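Local coordinates for putative NADH Oxidase (Clostridium acetobutylicum, PDB 3E10), which probably acts as an FMN-dependent oxidoreductase of the nitroreductase family, with bound flavin mononucleotide lying at the interface between two subunits, at residues Pro35-Gly38 with Asn39-Pro42; Ala96-Asn99 with Ile100-Glu103. All coordinates share one frame; numbering follows the deposited sequence.

Contact 1. Residues Pro35-Gly38 with Asn39-Pro42; sequences PSAG and NQQP. With FMN (flavin mononucleotide), chain C.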
loop_
_atom_site.group_PDB
_atom_site.type_symbol
_atom_site.label_atom_id
_atom_site.label_comp_id
_atom_site.label_asym_id
_atom_site.label_seq_id
_atom_site.Cartn_x
_atom_site.Cartn_y
_atom_site.Cartn_z
ATOM N N PRO B 35 -5.313 -6.233 -0.525
ATOM C CA PRO B 35 -5.275 -7.150 0.584
ATOM C C PRO B 35 -5.689 -6.405 1.857
ATOM O O PRO B 35 -5.623 -5.175 1.927
ATOM C CB PRO B 35 -3.816 -7.581 0.648
ATOM C CG PRO B 35 -3.085 -6.383 0.156
ATOM C CD PRO B 35 -3.959 -5.860 -0.986
ATOM N N SER B 36 -6.104 -7.155 2.879
ATOM C CA SER B 36 -6.450 -6.548 4.166
ATOM C C SER B 36 -6.299 -7.569 5.263
ATOM O O SER B 36 -6.544 -8.758 5.054
ATOM C CB SER B 36 -7.844 -5.921 4.160
ATOM O OG SER B 36 -8.902 -6.844 3.961
ATOM N N ALA B 37 -5.839 -7.116 6.416
ATOM C CA ALA B 37 -5.625 -8.024 7.555
ATOM C C ALA B 37 -6.927 -8.725 7.879
ATOM O O ALA B 37 -7.989 -8.096 7.999
ATOM C CB ALA B 37 -5.084 -7.248 8.755
ATOM N N GLY B 38 -6.869 -10.050 8.007
ATOM C CA GLY B 38 -8.108 -10.784 8.288
ATOM C C GLY B 38 -9.164 -10.749 7.182
ATOM O O GLY B 38 -10.306 -11.089 7.419
ATOM N N ASN B 39 -8.799 -10.297 5.978
ATOM C CA ASN B 39 -9.751 -9.981 4.941
ATOM C C ASN B 39 -10.879 -9.053 5.449
ATOM O O ASN B 39 -12.033 -9.166 5.021
ATOM C CB ASN B 39 -10.373 -11.260 4.356
ATOM C CG ASN B 39 -11.108 -11.023 3.043
ATOM O OD1 ASN B 39 -10.758 -10.146 2.247
ATOM N ND2 ASN B 39 -12.157 -11.817 2.812
ATOM N N GLN B 40 -10.518 -8.150 6.356
ATOM C CA GLN B 40 -11.528 -7.307 6.992
ATOM C C GLN B 40 -12.112 -6.228 6.084
ATOM O O GLN B 40 -13.195 -5.715 6.373
ATOM C CB GLN B 40 -11.005 -6.691 8.303
ATOM C CG GLN B 40 -9.896 -5.669 8.181
ATOM C CD GLN B 40 -9.245 -5.357 9.501
ATOM O OE1 GLN B 40 -9.801 -5.700 10.573
ATOM N NE2 GLN B 40 -8.050 -4.749 9.458
ATOM N N GLN B 41 -11.410 -5.888 5.003
ATOM C CA GLN B 41 -11.937 -4.931 4.000
ATOM C C GLN B 41 -12.648 -3.742 4.637
ATOM O O GLN B 41 -13.861 -3.598 4.484
ATOM C CB GLN B 41 -12.892 -5.637 3.025
ATOM C CG GLN B 41 -12.283 -6.819 2.268
ATOM C CD GLN B 41 -13.308 -7.644 1.511
ATOM O OE1 GLN B 41 -13.289 -8.894 1.575
ATOM N NE2 GLN B 41 -14.146 -6.999 0.759
ATOM N N PRO B 42 -11.904 -2.891 5.355
ATOM C CA PRO B 42 -12.556 -1.927 6.270
ATOM C C PRO B 42 -12.927 -0.588 5.605
ATOM O O PRO B 42 -13.420 0.318 6.272
ATOM C CB PRO B 42 -11.503 -1.734 7.334
ATOM C CG PRO B 42 -10.208 -1.803 6.563
ATOM C CD PRO B 42 -10.437 -2.854 5.487
HETATM N N1 FMN C . -2.129 -13.480 5.754
HETATM C C2 FMN C . -1.606 -14.451 6.573
HETATM O O2 FMN C . -1.671 -15.640 6.248
HETATM N N3 FMN C . -0.931 -14.129 7.724
HETATM C C4 FMN C . -0.849 -12.830 8.188
HETATM O O4 FMN C . -0.199 -12.584 9.219
HETATM C C4A FMN C . -1.365 -11.822 7.351
HETATM N N5 FMN C . -1.258 -10.504 7.709
HETATM C C5A FMN C . -1.737 -9.510 6.888
HETATM C C6 FMN C . -1.606 -8.172 7.252
HETATM C C7 FMN C . -2.056 -7.147 6.450
HETATM C C7M FMN C . -1.870 -5.711 6.895
HETATM C C8 FMN C . -2.653 -7.455 5.229
HETATM C C8M FMN C . -2.916 -6.341 4.256
HETATM C C9 FMN C . -2.789 -8.797 4.849
HETATM C C9A FMN C . -2.339 -9.833 5.664
HETATM N N10 FMN C . -2.516 -11.175 5.321
HETATM C C10 FMN C . -1.996 -12.157 6.141
HETATM C "C1'" FMN C . -3.191 -11.556 4.027
HETATM C "C2'" FMN C . -4.713 -11.419 4.165
HETATM O "O2'" FMN C . -5.264 -12.472 4.943
HETATM C "C3'" FMN C . -5.339 -11.363 2.780
HETATM O "O3'" FMN C . -4.899 -10.165 2.134
HETATM C "C4'" FMN C . -6.894 -11.423 2.799
HETATM O "O4'" FMN C . -7.372 -12.647 3.289
HETATM C "C5'" FMN C . -7.474 -11.159 1.418
HETATM O "O5'" FMN C . -7.105 -12.177 0.500
HETATM P P FMN C . -6.291 -11.753 -0.817
HETATM O O1P FMN C . -4.929 -11.240 -0.378
HETATM O O2P FMN C . -6.190 -13.030 -1.627
HETATM O O3P FMN C . -7.093 -10.682 -1.558
#
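The S36 side chain overlaps the backbone of Q40 and Q41, its hydroxyl reaching over the bend that the chain makes at G38 and N39. A first torsion of 64° places OG between the backbone N and the carbonyl carbon, where S36 OG accepts a fairly straight hydrogen bond from Q41 N at 2.9 Å (159° at the hydrogen). A short polar side chain suits this place, because its hydroxyl can accept the Q41 N-H across the turn.

Two overlapping turns make the bend. N39 N donates to S36 O at 2.9 Å, closing a type II beta turn with A37 and G38 at its corner, and Q40 N donates to A37 O at 3.0 Å. Both donors sit above the plane of the carbonyl they approach. G38 and N39 have positive phi, a conformation that glycine adopts without strain and asparagine tolerates better than most residues. Q40 also starts with a cramped first torsion (68°), which folds its CG to 3.1 Å from A37 O before the chain runs out extended. Its amide is then held at both ends, NE2 by D92 and OE1 by the backbone N of I85; D92 also takes the N-H of A37.

The other side of the turn meets the cofactor. The A37 methyl, a small apolar group, lies over the face of the flavin's dimethylbenzene ring at van der Waals distance, CB 3.8 Å from FMN C7. S36 N makes a weak hydrogen bond of 3.3 Å to the ribityl O3' of FMN. R8, R9, S10, R12 and R157 of the second subunit also bind this FMN, completing the intersubunit flavin site characteristic of dimeric nitroreductases.

Contact 2. Residues Ala96-Asn99 with Ile100-Glu103; sequences AAEN and ILLE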
loop_
_atom_site.group_PDB
_atom_site.type_symbol
_atom_site.label_atom_id
_atom_site.label_comp_id
_atom_site.label_asym_id
_atom_site.label_seq_id
_atom_site.Cartn_x
_atom_site.Cartn_y
_atom_site.Cartn_z
ATOM N N ALA B 96 -4.920 -0.169 -0.310
ATOM C CA ALA B 96 -5.991 0.326 -1.172
ATOM C C ALA B 96 -5.591 1.613 -1.903
ATOM O O ALA B 96 -5.834 1.773 -3.101
ATOM C CB ALA B 96 -7.281 0.523 -0.364
ATOM N N ALA B 97 -4.969 2.536 -1.167
ATOM C CA ALA B 97 -4.520 3.797 -1.770
ATOM C C ALA B 97 -3.522 3.553 -2.892
ATOM O O ALA B 97 -3.622 4.137 -3.970
ATOM C CB ALA B 97 -3.881 4.700 -0.680
ATOM N N GLU B 98 -2.572 2.652 -2.637
ATOM C CA GLU B 98 -1.556 2.350 -3.629
ATOM C C GLU B 98 -2.220 1.729 -4.850
ATOM O O GLU B 98 -1.832 2.040 -5.972
ATOM C CB GLU B 98 -0.453 1.449 -3.046
ATOM C CG GLU B 98 0.688 1.089 -4.040
ATOM C CD GLU B 98 1.490 2.285 -4.562
ATOM O OE1 GLU B 98 1.190 3.441 -4.208
ATOM O OE2 GLU B 98 2.431 2.056 -5.378
ATOM N N ASN B 99 -3.214 0.859 -4.640
ATOM C CA ASN B 99 -3.924 0.327 -5.800
ATOM C C ASN B 99 -4.590 1.435 -6.630
ATOM O O ASN B 99 -4.613 1.388 -7.867
ATOM C CB ASN B 99 -4.966 -0.703 -5.406
ATOM C CG ASN B 99 -4.383 -2.084 -5.172
ATOM O OD1 ASN B 99 -3.154 -2.286 -5.131
ATOM N ND2 ASN B 99 -5.284 -3.061 -5.013
ATOM N N ILE B 100 -5.220 2.384 -5.948
ATOM C CA ILE B 100 -5.812 3.536 -6.680
ATOM C C ILE B 100 -4.769 4.272 -7.502
ATOM O O ILE B 100 -5.000 4.622 -8.664
ATOM C CB ILE B 100 -6.571 4.498 -5.722
ATOM C CG1 ILE B 100 -7.770 3.786 -5.058
ATOM C CG2 ILE B 100 -6.980 5.760 -6.431
ATOM C CD1 ILE B 100 -8.402 4.597 -3.938
ATOM N N LEU B 101 -3.627 4.572 -6.865
ATOM C CA LEU B 101 -2.614 5.333 -7.565
ATOM C C LEU B 101 -2.129 4.567 -8.788
ATOM O O LEU B 101 -1.874 5.172 -9.834
ATOM C CB LEU B 101 -1.444 5.625 -6.640
ATOM C CG LEU B 101 -1.719 6.478 -5.404
ATOM C CD1 LEU B 101 -0.426 6.604 -4.607
ATOM C CD2 LEU B 101 -2.335 7.874 -5.746
ATOM N N LEU B 102 -1.900 3.266 -8.645
ATOM C CA LEU B 102 -1.438 2.484 -9.786
ATOM C C LEU B 102 -2.478 2.394 -10.895
ATOM O O LEU B 102 -2.148 2.520 -12.074
ATOM C CB LEU B 102 -0.994 1.103 -9.326
ATOM C CG LEU B 102 0.242 1.073 -8.420
ATOM C CD1 LEU B 102 0.389 -0.313 -7.809
ATOM C CD2 LEU B 102 1.527 1.507 -9.166
ATOM N N GLU B 103 -3.731 2.175 -10.512
ATOM C CA GLU B 103 -4.808 2.133 -11.491
ATOM C C GLU B 103 -4.933 3.488 -12.199
ATOM O O GLU B 103 -5.156 3.548 -13.410
ATOM C CB GLU B 103 -6.114 1.721 -10.857
ATOM C CG GLU B 103 -7.306 1.561 -11.820
ATOM C CD GLU B 103 -7.230 0.347 -12.736
ATOM O OE1 GLU B 103 -6.378 -0.540 -12.527
ATOM O OE2 GLU B 103 -8.084 0.278 -13.645
#
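E98 bends its carboxylate forward along the helix, to L101 and L102 one turn on. With CG anti to the backbone N (chi1 -179°) and a turn at chi2 of 62°, the chain crosses L101 at about a right angle and L102 obliquely. E98 OE1 comes 3.6 Å from L101 CD1; it is buried and has no polar partner in the model. E98 OE2 lies 3.9 Å from L102 CG and has a long, weak ion pair with R8.

I100, L101 and L102 share one conformation, the first branch beside the backbone N and the chain extended beyond it, which suits branched residues on a helix. Each thus rests on the carbonyl four residues back: L101 CG is 3.3 Å from A97 O, and L102 CG 3.4 Å from E98 O. Those carbonyls accept the regular i to i+4 helix bonds, such as L102 N to E98 O at 2.9 Å.

N99 sends its ND2 to A30 O, where helix 21-32 approaches its end. I100 and E103 pack on that helix, A97 and L101 face W113 and I142 of the sheet, and L102 meets L102 of the second subunit.

Overall arrangement
Contact 1 comes first along the chain, in the loop that leads from helix 21-32 to strand 43-48; contact 2 follows in the middle of helix 89-106. Their centres are about 16 Å apart and their nearest atoms about 5 Å, without touching. The long helix joins them: its first turn, through D92, anchors residues 35-42, while residues 96-103 lie near the centre of the chain against the antiparallel sheet. Both contacts also reach the second subunit, where P35 of one chain packs on E98 of the other. The loop lines one FMN, and the side chain of L101 comes within about 6 Å of the other (nearest atoms), consistent with cofactor sites that depend on dimerisation.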